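Local coordinates for iron-regulated ABC transporter siderophore-binding protein SirA (Staphylococcus aureus subsp. aureus, PDB 3MWF) that binds the iron siderophore staphyloferrin B and probably delivers it to an ABC transporter for iron uptake, at residues L161-I175 / L217-P230. Sequence-based numbering, arbitrary orientation.
Sequences LKASVVNFRADHTRI and LMNADHIFVVKSDP. With SE8 (5-[(2-{[(3S)-5-{[(2S)-2-amino-2-carboxyethyl]amino}-3-carboxy-3-hydroxy-5-oxopentanoyl]amino}ethyl)amino]-2,5-dioxopentanoic acid), chain C.
Met218 lies across Val166 at about a right angle, its SD 3.7 Å from Val166 CG2, while its straight chain carries CE to Thr173 CG2 and Ile175 CD1 packs against its CG. On this same face of the sheet, Val225 CG1 comes obliquely to the Phe168 ring, 3.6 Å from CE2; Val166 CG1 lies over one face of that ring. The other face carries Val165 CG1 against Val226 CG2, and Phe224, whose ring edge meets Ala163 CB. Strands 163-168 and 222-227 run parallel between, axes 4.7 Å apart at closest approach, joined by alternating backbone hydrogen bonds. At their start, Ser164 OG, turned between backbone N and carbonyl carbon (chi1 65°), donates to a lone pair of Met218 O at 2.7 Å, and the Asp221 carboxylate takes the Lys162 N-H. Toward the strand ends, Asn167 ND2 spends both hydrogens on the neighbouring strand and just past it: one reaches Ser228 O on a lone pair, the other Val226 O from above its carbonyl plane, each at 3.1 Å. That fixes OD1 to accept a hydrogen bond from Arg169 NE at 2.8 Å, on a lone pair and in the guanidinium plane. Ser228 O lies over one guanidinium face and Arg174 NH1 over the opposite one, both toward the rim, while at the edge Arg169 NH1 and NH2 both donate to SE8 O22. Asp229 OD2 accepts from Ala170 N; a long salt bridge and a weak water link join OD1 to Arg169 NH1. Arg174, aligned by NE to His172 NE2, offers NH1 to SE8 O25 and NH2 to O30. Arg169 and Pro230 follow the parallel strands and Arg174 comes from the adjacent antiparallel one, lining the staphyloferrin B pocket as in a siderophore-binding lobe of the periplasmic-binding-protein family.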
ATOM      1  N   LEU A 161       1.289   6.615 -20.738  1.00 16.85           N
ATOM      2  CA  LEU A 161       0.040   7.244 -20.375  1.00 16.94           C
ATOM      3  C   LEU A 161       0.247   7.979 -19.054  1.00 15.65           C
ATOM      4  O   LEU A 161       1.036   7.546 -18.217  1.00 16.05           O
ATOM      5  CB  LEU A 161      -1.061   6.194 -20.167  1.00 17.76           C
ATOM      6  CG  LEU A 161      -1.397   5.323 -21.379  1.00 19.97           C
ATOM      7  CD1 LEU A 161      -2.566   4.413 -21.008  1.00 21.83           C
ATOM      8  CD2 LEU A 161      -1.700   6.204 -22.587  1.00 23.21           C
ATOM      9  N   LYS A 162      -0.494   9.057 -18.885  1.00 14.12           N
ATOM     10  CA  LYS A 162      -0.671   9.635 -17.550  1.00 13.48           C
ATOM     11  C   LYS A 162      -1.815   8.928 -16.808  1.00 12.22           C
ATOM     12  O   LYS A 162      -2.874   8.628 -17.375  1.00 12.72           O
ATOM     13  CB  LYS A 162      -0.908  11.135 -17.644  1.00 14.11           C
ATOM     14  CG  LYS A 162       0.354  11.871 -18.027  1.00 16.29           C
ATOM     15  CD  LYS A 162       0.086  13.367 -18.204  1.00 20.88           C
ATOM     16  CE  LYS A 162      -0.280  13.721 -19.624  1.00 23.37           C
ATOM     17  NZ  LYS A 162      -0.598  15.183 -19.781  1.00 23.63           N
ATOM     18  N   ALA A 163      -1.586   8.678 -15.517  1.00 12.18           N
ATOM     19  CA  ALA A 163      -2.573   7.979 -14.677  1.00 12.08           C
ATOM     20  C   ALA A 163      -2.823   8.806 -13.424  1.00 12.19           C
ATOM     21  O   ALA A 163      -1.953   9.569 -12.991  1.00 12.98           O
ATOM     22  CB  ALA A 163      -2.041   6.577 -14.275  1.00 12.47           C
ATOM     23  N   SER A 164      -4.022   8.672 -12.868  1.00 12.25           N
ATOM     24  CA  SER A 164      -4.237   9.124 -11.466  1.00 11.67           C
ATOM     25  C   SER A 164      -5.070   8.071 -10.766  1.00 11.80           C
ATOM     26  O   SER A 164      -5.829   7.351 -11.414  1.00 11.89           O
ATOM     27  CB  SER A 164      -4.901  10.494 -11.391  1.00 11.27           C
ATOM     28  OG  SER A 164      -6.228  10.495 -11.907  1.00 14.35           O
ATOM     29  N   VAL A 165      -4.891   7.990  -9.452  1.00 11.73           N
ATOM     30  CA  VAL A 165      -5.635   7.071  -8.603  1.00 11.21           C
ATOM     31  C   VAL A 165      -6.455   7.957  -7.666  1.00 11.29           C
ATOM     32  O   VAL A 165      -5.903   8.690  -6.823  1.00 11.49           O
ATOM     33  CB  VAL A 165      -4.666   6.163  -7.800  1.00 10.44           C
ATOM     34  CG1 VAL A 165      -5.475   5.229  -6.858  1.00 11.01           C
ATOM     35  CG2 VAL A 165      -3.812   5.345  -8.781  1.00 13.62           C
ATOM     36  N   VAL A 166      -7.765   7.940  -7.865  1.00 10.84           N
ATOM     37  CA  VAL A 166      -8.690   8.831  -7.135  1.00 11.29           C
ATOM     38  C   VAL A 166      -9.455   7.970  -6.153  1.00 11.16           C
ATOM     39  O   VAL A 166     -10.038   6.941  -6.550  1.00 11.81           O
ATOM     40  CB  VAL A 166      -9.667   9.519  -8.106  1.00 12.02           C
ATOM     41  CG1 VAL A 166     -10.736  10.318  -7.361  1.00 11.85           C
ATOM     42  CG2 VAL A 166      -8.866  10.444  -9.092  1.00 12.35           C
ATOM     43  N   ASN A 167      -9.454   8.404  -4.895  1.00 10.96           N
ATOM     44  CA  ASN A 167     -10.101   7.646  -3.800  1.00 11.35           C
ATOM     45  C   ASN A 167     -11.201   8.483  -3.194  1.00 11.58           C
ATOM     46  O   ASN A 167     -10.954   9.547  -2.579  1.00 12.00           O
ATOM     47  CB  ASN A 167      -9.013   7.285  -2.772  1.00 10.57           C
ATOM     48  CG  ASN A 167      -9.543   6.926  -1.371  1.00 12.86           C
ATOM     49  OD1 ASN A 167      -8.941   7.347  -0.377  1.00 14.17           O
ATOM     50  ND2 ASN A 167     -10.643   6.161  -1.281  1.00 12.81           N
ATOM     51  N   PHE A 168     -12.443   8.019  -3.362  1.00 12.50           N
ATOM     52  CA  PHE A 168     -13.557   8.703  -2.715  1.00 12.23           C
ATOM     53  C   PHE A 168     -13.688   8.199  -1.278  1.00 12.49           C
ATOM     54  O   PHE A 168     -13.706   6.974  -1.046  1.00 14.45           O
ATOM     55  CB  PHE A 168     -14.853   8.491  -3.491  1.00 12.48           C
ATOM     56  CG  PHE A 168     -14.803   9.097  -4.859  1.00 12.82           C
ATOM     57  CD1 PHE A 168     -14.635  10.470  -4.982  1.00 14.57           C
ATOM     58  CD2 PHE A 168     -14.864   8.307  -5.996  1.00 14.38           C
ATOM     59  CE1 PHE A 168     -14.551  11.068  -6.225  1.00 14.74           C
ATOM     60  CE2 PHE A 168     -14.799   8.907  -7.278  1.00 15.79           C
ATOM     61  CZ  PHE A 168     -14.625  10.294  -7.381  1.00 15.76           C
ATOM     62  N   ARG A 169     -13.725   9.138  -0.333  1.00 11.67           N
ATOM     63  CA  ARG A 169     -13.869   8.792   1.102  1.00 12.76           C
ATOM     64  C   ARG A 169     -15.205   9.323   1.579  1.00 13.78           C
ATOM     65  O   ARG A 169     -15.984   9.840   0.788  1.00 14.58           O
ATOM     66  CB  ARG A 169     -12.733   9.390   1.918  1.00 12.75           C
ATOM     67  CG  ARG A 169     -11.340   8.883   1.497  1.00 14.98           C
ATOM     68  CD  ARG A 169     -10.473   8.528   2.742  1.00 19.63           C
ATOM     69  NE  ARG A 169      -9.497   7.535   2.328  1.00 23.01           N
ATOM     70  CZ  ARG A 169      -9.019   6.564   3.067  1.00 18.43           C
ATOM     71  NH1 ARG A 169      -9.410   6.368   4.350  1.00 12.65           N
ATOM     72  NH2 ARG A 169      -8.143   5.769   2.500  1.00 21.88           N
ATOM     73  N   ALA A 170     -15.483   9.199   2.870  1.00 14.65           N
ATOM     74  CA  ALA A 170     -16.796   9.595   3.390  1.00 15.19           C
ATOM     75  C   ALA A 170     -17.051  11.115   3.349  1.00 16.25           C
ATOM     76  O   ALA A 170     -18.208  11.560   3.216  1.00 17.44           O
ATOM     77  CB  ALA A 170     -16.960   9.057   4.855  1.00 15.99           C
ATOM     78  N   ASP A 171     -15.986  11.909   3.489  1.00 16.02           N
ATOM     79  CA  ASP A 171     -16.125  13.366   3.680  1.00 17.42           C
ATOM     80  C   ASP A 171     -15.071  14.161   2.897  1.00 16.84           C
ATOM     81  O   ASP A 171     -14.898  15.363   3.123  1.00 17.91           O
ATOM     82  CB  ASP A 171     -16.044  13.720   5.177  1.00 18.18           C
ATOM     83  CG  ASP A 171     -14.727  13.256   5.824  1.00 21.64           C
ATOM     84  OD1 ASP A 171     -13.818  12.736   5.111  1.00 23.39           O
ATOM     85  OD2 ASP A 171     -14.601  13.386   7.067  1.00 25.84           O
ATOM     86  N   HIS A 172     -14.366  13.486   1.984  1.00 16.17           N
ATOM     87  CA  HIS A 172     -13.363  14.141   1.131  1.00 14.90           C
ATOM     88  C   HIS A 172     -12.926  13.177   0.046  1.00 13.90           C
ATOM     89  O   HIS A 172     -13.390  12.041   0.004  1.00 14.40           O
ATOM     90  CB  HIS A 172     -12.144  14.670   1.941  1.00 14.85           C
ATOM     91  CG  HIS A 172     -11.214  13.605   2.457  1.00 16.05           C
ATOM     92  ND1 HIS A 172     -11.517  12.815   3.548  1.00 18.08           N
ATOM     93  CD2 HIS A 172      -9.970  13.228   2.055  1.00 16.63           C
ATOM     94  CE1 HIS A 172     -10.511  11.989   3.790  1.00 19.67           C
ATOM     95  NE2 HIS A 172      -9.555  12.223   2.903  1.00 17.45           N
ATOM     96  N   THR A 173     -12.025  13.629  -0.822  1.00 13.29           N
ATOM     97  CA  THR A 173     -11.528  12.795  -1.884  1.00 13.51           C
ATOM     98  C   THR A 173     -10.003  12.873  -1.846  1.00 13.43           C
ATOM     99  O   THR A 173      -9.455  13.908  -1.481  1.00 15.68           O
ATOM    100  CB  THR A 173     -12.073  13.256  -3.247  1.00 13.87           C
ATOM    101  OG1 THR A 173     -13.504  13.089  -3.262  1.00 14.67           O
ATOM    102  CG2 THR A 173     -11.462  12.458  -4.402  1.00 13.46           C
ATOM    103  N   ARG A 174      -9.331  11.780  -2.158  1.00 11.97           N
ATOM    104  CA  ARG A 174      -7.865  11.781  -2.203  1.00 11.42           C
ATOM    105  C   ARG A 174      -7.311  11.445  -3.580  1.00 11.88           C
ATOM    106  O   ARG A 174      -7.956  10.762  -4.360  1.00 11.78           O
ATOM    107  CB  ARG A 174      -7.314  10.756  -1.207  1.00 11.73           C
ATOM    108  CG  ARG A 174      -7.545  11.185   0.269  1.00 12.31           C
ATOM    109  CD  ARG A 174      -7.090  10.047   1.158  1.00 11.89           C
ATOM    110  NE  ARG A 174      -7.342  10.378   2.571  1.00 11.97           N
ATOM    111  CZ  ARG A 174      -6.752   9.727   3.572  1.00 13.42           C
ATOM    112  NH1 ARG A 174      -5.959   8.685   3.305  1.00 11.06           N
ATOM    113  NH2 ARG A 174      -7.010  10.079   4.843  1.00 15.99           N
ATOM    114  N   ILE A 175      -6.103  11.919  -3.868  1.00 10.38           N
ATOM    115  CA  ILE A 175      -5.369  11.358  -5.022  1.00 10.77           C
ATOM    116  C   ILE A 175      -4.161  10.653  -4.454  1.00 11.07           C
ATOM    117  O   ILE A 175      -3.381  11.273  -3.722  1.00 11.44           O
ATOM    118  CB  ILE A 175      -4.874  12.472  -6.003  1.00 10.62           C
ATOM    119  CG1 ILE A 175      -6.064  13.310  -6.461  1.00 11.81           C
ATOM    120  CG2 ILE A 175      -4.084  11.812  -7.163  1.00  9.31           C
ATOM    121  CD1 ILE A 175      -5.625  14.613  -7.290  1.00 12.14           C
ATOM    122  N   LEU A 217      -6.784  18.600 -10.836  1.00 12.93           N
ATOM    123  CA  LEU A 217      -5.533  17.997 -10.418  1.00 12.24           C
ATOM    124  C   LEU A 217      -5.479  16.486 -10.719  1.00 11.14           C
ATOM    125  O   LEU A 217      -4.385  15.911 -10.821  1.00 12.69           O
ATOM    126  CB  LEU A 217      -5.252  18.297  -8.925  1.00 11.70           C
ATOM    127  CG  LEU A 217      -3.881  17.942  -8.333  1.00 12.14           C
ATOM    128  CD1 LEU A 217      -2.761  18.689  -9.080  1.00 11.52           C
ATOM    129  CD2 LEU A 217      -3.824  18.264  -6.808  1.00 11.84           C
ATOM    130  N   MET A 218      -6.654  15.872 -10.858  1.00 11.29           N
ATOM    131  CA  MET A 218      -6.784  14.454 -11.157  1.00 12.05           C
ATOM    132  C   MET A 218      -6.534  14.127 -12.619  1.00 12.42           C
ATOM    133  O   MET A 218      -6.525  12.949 -13.002  1.00 12.23           O
ATOM    134  CB  MET A 218      -8.234  14.018 -10.846  1.00 12.18           C
ATOM    135  CG  MET A 218      -8.603  14.219  -9.388  1.00 13.16           C
ATOM    136  SD  MET A 218     -10.362  13.831  -9.232  1.00 16.46           S
ATOM    137  CE  MET A 218     -10.553  14.199  -7.504  1.00 18.65           C
ATOM    138  N   ASN A 219      -6.396  15.150 -13.473  1.00 11.87           N
ATOM    139  CA  ASN A 219      -6.406  14.866 -14.911  1.00 12.36           C
ATOM    140  C   ASN A 219      -5.359  13.834 -15.330  1.00 13.06           C
ATOM    141  O   ASN A 219      -4.232  13.850 -14.852  1.00 13.64           O
ATOM    142  CB  ASN A 219      -6.238  16.147 -15.749  1.00 12.00           C
ATOM    143  CG  ASN A 219      -6.733  15.942 -17.175  1.00 16.10           C
ATOM    144  OD1 ASN A 219      -7.680  15.161 -17.415  1.00 16.93           O
ATOM    145  ND2 ASN A 219      -6.071  16.590 -18.133  1.00 16.01           N
ATOM    146  N   ALA A 220      -5.752  12.930 -16.231  1.00 12.41           N
ATOM    147  CA  ALA A 220      -4.936  11.813 -16.647  1.00 13.19           C
ATOM    148  C   ALA A 220      -5.558  11.215 -17.897  1.00 13.21           C
ATOM    149  O   ALA A 220      -6.726  11.485 -18.208  1.00 14.27           O
ATOM    150  CB  ALA A 220      -4.892  10.753 -15.535  1.00 13.00           C
ATOM    151  N   ASP A 221      -4.771  10.432 -18.624  1.00 14.89           N
ATOM    152  CA  ASP A 221      -5.298   9.608 -19.736  1.00 15.41           C
ATOM    153  C   ASP A 221      -6.161   8.428 -19.266  1.00 16.28           C
ATOM    154  O   ASP A 221      -7.074   8.007 -19.974  1.00 16.06           O
ATOM    155  CB  ASP A 221      -4.153   9.097 -20.582  1.00 16.76           C
ATOM    156  CG  ASP A 221      -3.288  10.228 -21.102  1.00 16.57           C
ATOM    157  OD1 ASP A 221      -3.852  11.237 -21.570  1.00 18.81           O
ATOM    158  OD2 ASP A 221      -2.064  10.102 -20.989  1.00 17.75           O
ATOM    159  N   HIS A 222      -5.865   7.907 -18.079  1.00 15.14           N
ATOM    160  CA  HIS A 222      -6.694   6.881 -17.448  1.00 15.76           C
ATOM    161  C   HIS A 222      -6.769   7.143 -15.942  1.00 15.17           C
ATOM    162  O   HIS A 222      -5.744   7.466 -15.319  1.00 15.11           O
ATOM    163  CB  HIS A 222      -6.093   5.491 -17.690  1.00 16.65           C
ATOM    164  CG  HIS A 222      -7.071   4.384 -17.457  1.00 16.61           C
ATOM    165  ND1 HIS A 222      -7.744   3.757 -18.489  1.00 17.58           N
ATOM    166  CD2 HIS A 222      -7.544   3.843 -16.310  1.00 16.20           C
ATOM    167  CE1 HIS A 222      -8.595   2.878 -17.982  1.00 19.52           C
ATOM    168  NE2 HIS A 222      -8.487   2.904 -16.660  1.00 19.69           N
ATOM    169  N   ILE A 223      -7.954   6.938 -15.372  1.00 15.05           N
ATOM    170  CA  ILE A 223      -8.174   7.205 -13.946  1.00 14.33           C
ATOM    171  C   ILE A 223      -8.668   5.940 -13.278  1.00 14.67           C
ATOM    172  O   ILE A 223      -9.563   5.269 -13.789  1.00 14.03           O
ATOM    173  CB  ILE A 223      -9.170   8.385 -13.738  1.00 14.46           C
ATOM    174  CG1 ILE A 223      -8.544   9.709 -14.209  1.00 13.49           C
ATOM    175  CG2 ILE A 223      -9.659   8.466 -12.254  1.00 15.26           C
ATOM    176  CD1 ILE A 223      -9.512  10.915 -14.156  1.00 12.81           C
ATOM    177  N   PHE A 224      -8.065   5.615 -12.136  1.00 14.00           N
ATOM    178  CA  PHE A 224      -8.396   4.421 -11.387  1.00 14.36           C
ATOM    179  C   PHE A 224      -9.126   4.876 -10.157  1.00 14.48           C
ATOM    180  O   PHE A 224      -8.573   5.646  -9.364  1.00 15.49           O
ATOM    181  CB  PHE A 224      -7.085   3.712 -11.030  1.00 14.55           C
ATOM    182  CG  PHE A 224      -6.320   3.258 -12.238  1.00 15.12           C
ATOM    183  CD1 PHE A 224      -6.694   2.077 -12.891  1.00 17.70           C
ATOM    184  CD2 PHE A 224      -5.280   4.033 -12.779  1.00 14.26           C
ATOM    185  CE1 PHE A 224      -6.025   1.658 -14.023  1.00 16.73           C
ATOM    186  CE2 PHE A 224      -4.580   3.617 -13.913  1.00 17.06           C
ATOM    187  CZ  PHE A 224      -4.958   2.414 -14.545  1.00 17.20           C
ATOM    188  N   VAL A 225     -10.371   4.432  -9.999  1.00 13.86           N
ATOM    189  CA  VAL A 225     -11.190   4.903  -8.875  1.00 14.72           C
ATOM    190  C   VAL A 225     -11.296   3.861  -7.757  1.00 15.00           C
ATOM    191  O   VAL A 225     -11.711   2.729  -8.012  1.00 15.18           O
ATOM    192  CB  VAL A 225     -12.601   5.295  -9.367  1.00 14.05           C
ATOM    193  CG1 VAL A 225     -13.525   5.637  -8.205  1.00 16.71           C
ATOM    194  CG2 VAL A 225     -12.516   6.482 -10.314  1.00 15.83           C
ATOM    195  N   VAL A 226     -10.973   4.264  -6.529  1.00 14.23           N
ATOM    196  CA  VAL A 226     -11.039   3.372  -5.349  1.00 14.11           C
ATOM    197  C   VAL A 226     -12.011   3.955  -4.342  1.00 14.42           C
ATOM    198  O   VAL A 226     -11.859   5.103  -3.913  1.00 14.17           O
ATOM    199  CB  VAL A 226      -9.655   3.212  -4.666  1.00 15.11           C
ATOM    200  CG1 VAL A 226      -9.737   2.204  -3.512  1.00 14.99           C
ATOM    201  CG2 VAL A 226      -8.577   2.783  -5.640  1.00 16.08           C
ATOM    202  N   LYS A 227     -13.042   3.186  -3.977  1.00 14.41           N
ATOM    203  CA  LYS A 227     -13.995   3.628  -2.950  1.00 13.92           C
ATOM    204  C   LYS A 227     -13.502   2.989  -1.655  1.00 14.07           C
ATOM    205  O   LYS A 227     -13.481   1.761  -1.543  1.00 15.07           O
ATOM    206  CB  LYS A 227     -15.406   3.137  -3.304  1.00 14.98           C
ATOM    207  CG  LYS A 227     -16.057   4.003  -4.381  1.00 18.65           C
ATOM    208  CD  LYS A 227     -17.456   3.485  -4.745  1.00 27.09           C
ATOM    209  CE  LYS A 227     -17.399   2.274  -5.649  1.00 30.18           C
ATOM    210  NZ  LYS A 227     -16.996   2.649  -7.057  1.00 35.56           N
ATOM    211  N   SER A 228     -13.045   3.803  -0.708  1.00 12.59           N
ATOM    212  CA  SER A 228     -12.422   3.255   0.498  1.00 13.45           C
ATOM    213  C   SER A 228     -12.384   4.282   1.605  1.00 13.09           C
ATOM    214  O   SER A 228     -11.909   5.395   1.415  1.00 13.61           O
ATOM    215  CB  SER A 228     -10.995   2.770   0.185  1.00 13.17           C
ATOM    216  OG  SER A 228     -10.364   2.205   1.336  1.00 13.04           O
ATOM    217  N   ASP A 229     -12.937   3.919   2.756  1.00 12.05           N
ATOM    218  CA  ASP A 229     -12.793   4.725   3.972  1.00 12.73           C
ATOM    219  C   ASP A 229     -13.071   3.796   5.163  1.00 12.50           C
ATOM    220  O   ASP A 229     -14.222   3.729   5.671  1.00 13.26           O
ATOM    221  CB  ASP A 229     -13.733   5.952   3.964  1.00 13.07           C
ATOM    222  CG  ASP A 229     -13.428   6.951   5.071  1.00 15.78           C
ATOM    223  OD1 ASP A 229     -12.735   6.589   6.047  1.00 18.18           O
ATOM    224  OD2 ASP A 229     -13.924   8.102   5.018  1.00 14.87           O
ATOM    225  N   PRO A 230     -12.031   3.058   5.598  1.00 12.64           N
ATOM    226  CA  PRO A 230     -12.263   1.927   6.507  1.00 13.12           C
ATOM    227  C   PRO A 230     -12.920   2.318   7.806  1.00 14.85           C
ATOM    228  O   PRO A 230     -13.761   1.563   8.332  1.00 16.60           O
ATOM    229  CB  PRO A 230     -10.847   1.430   6.804  1.00 13.47           C
ATOM    230  CG  PRO A 230     -10.165   1.619   5.447  1.00 14.31           C
ATOM    231  CD  PRO A 230     -10.681   2.995   4.989  1.00 12.06           C
TER
HETATM  232  C1  SE8 C   1      -6.127   5.803   9.154  1.00 15.32           C
HETATM  233  C2  SE8 C   1      -7.265   5.836   8.172  1.00 15.19           C
HETATM  234  C3  SE8 C   1      -7.664   4.428   7.760  1.00 12.64           C
HETATM  235  N4  SE8 C   1      -6.623   3.743   6.999  1.00 12.67           N
HETATM  236  C5  SE8 C   1      -6.599   3.754   5.682  1.00 14.42           C
HETATM  237  C6  SE8 C   1      -5.383   3.152   5.021  1.00 12.23           C
HETATM  238  C7  SE8 C   1      -4.244   4.169   4.946  1.00 13.83           C
HETATM  239  C8  SE8 C   1      -2.990   3.442   4.426  1.00 12.42           C
HETATM  240  C9  SE8 C   1      -1.822   4.364   4.084  1.00 12.89           C
HETATM  241  N10 SE8 C   1      -1.640   5.448   4.837  1.00 12.42           N
HETATM  242  C11 SE8 C   1      -0.520   6.313   4.548  1.00 16.54           C
HETATM  243  C12 SE8 C   1       0.429   6.386   5.732  1.00 22.20           C
HETATM  244  N13 SE8 C   1       1.297   7.554   5.670  1.00 28.35           N
HETATM  245  C14 SE8 C   1       0.935   8.802   6.095  1.00 30.94           C
HETATM  246  C15 SE8 C   1      -0.229   8.961   7.027  1.00 31.51           C
HETATM  247  C16 SE8 C   1      -1.411   8.892   6.092  1.00 27.47           C
HETATM  248  C17 SE8 C   1      -2.662   8.298   6.660  1.00 23.01           C
HETATM  249  C18 SE8 C   1      -3.817   9.173   6.551  1.00 22.62           C
HETATM  250  O19 SE8 C   1      -6.370   5.457  10.339  1.00 14.72           O
HETATM  251  O20 SE8 C   1      -5.000   6.170   8.764  1.00 13.74           O
HETATM  252  N21 SE8 C   1      -6.861   6.632   6.996  1.00 13.76           N
HETATM  253  O22 SE8 C   1      -7.480   4.220   4.987  1.00 14.01           O
HETATM  254  C23 SE8 C   1      -4.643   5.339   4.065  1.00 13.21           C
HETATM  255  O24 SE8 C   1      -4.650   5.197   2.817  1.00 13.16           O
HETATM  256  O25 SE8 C   1      -4.946   6.439   4.592  1.00 12.77           O
HETATM  257  O26 SE8 C   1      -4.029   4.716   6.260  1.00 13.11           O
HETATM  258  O27 SE8 C   1      -1.082   4.077   3.149  1.00 12.69           O
HETATM  259  O28 SE8 C   1       1.503   9.813   5.724  1.00 37.49           O
HETATM  260  O29 SE8 C   1      -2.742   7.128   7.047  1.00 16.88           O
HETATM  261  O30 SE8 C   1      -4.931   8.660   6.525  1.00 16.43           O
HETATM  262  O31 SE8 C   1      -3.660  10.416   6.441  1.00 27.30           O
HETATM  263  O   HOH W   1      -1.942  12.361 -14.022  1.00 13.64           O
HETATM  264  O   HOH W   2     -10.542   9.072   6.038  1.00 22.98           O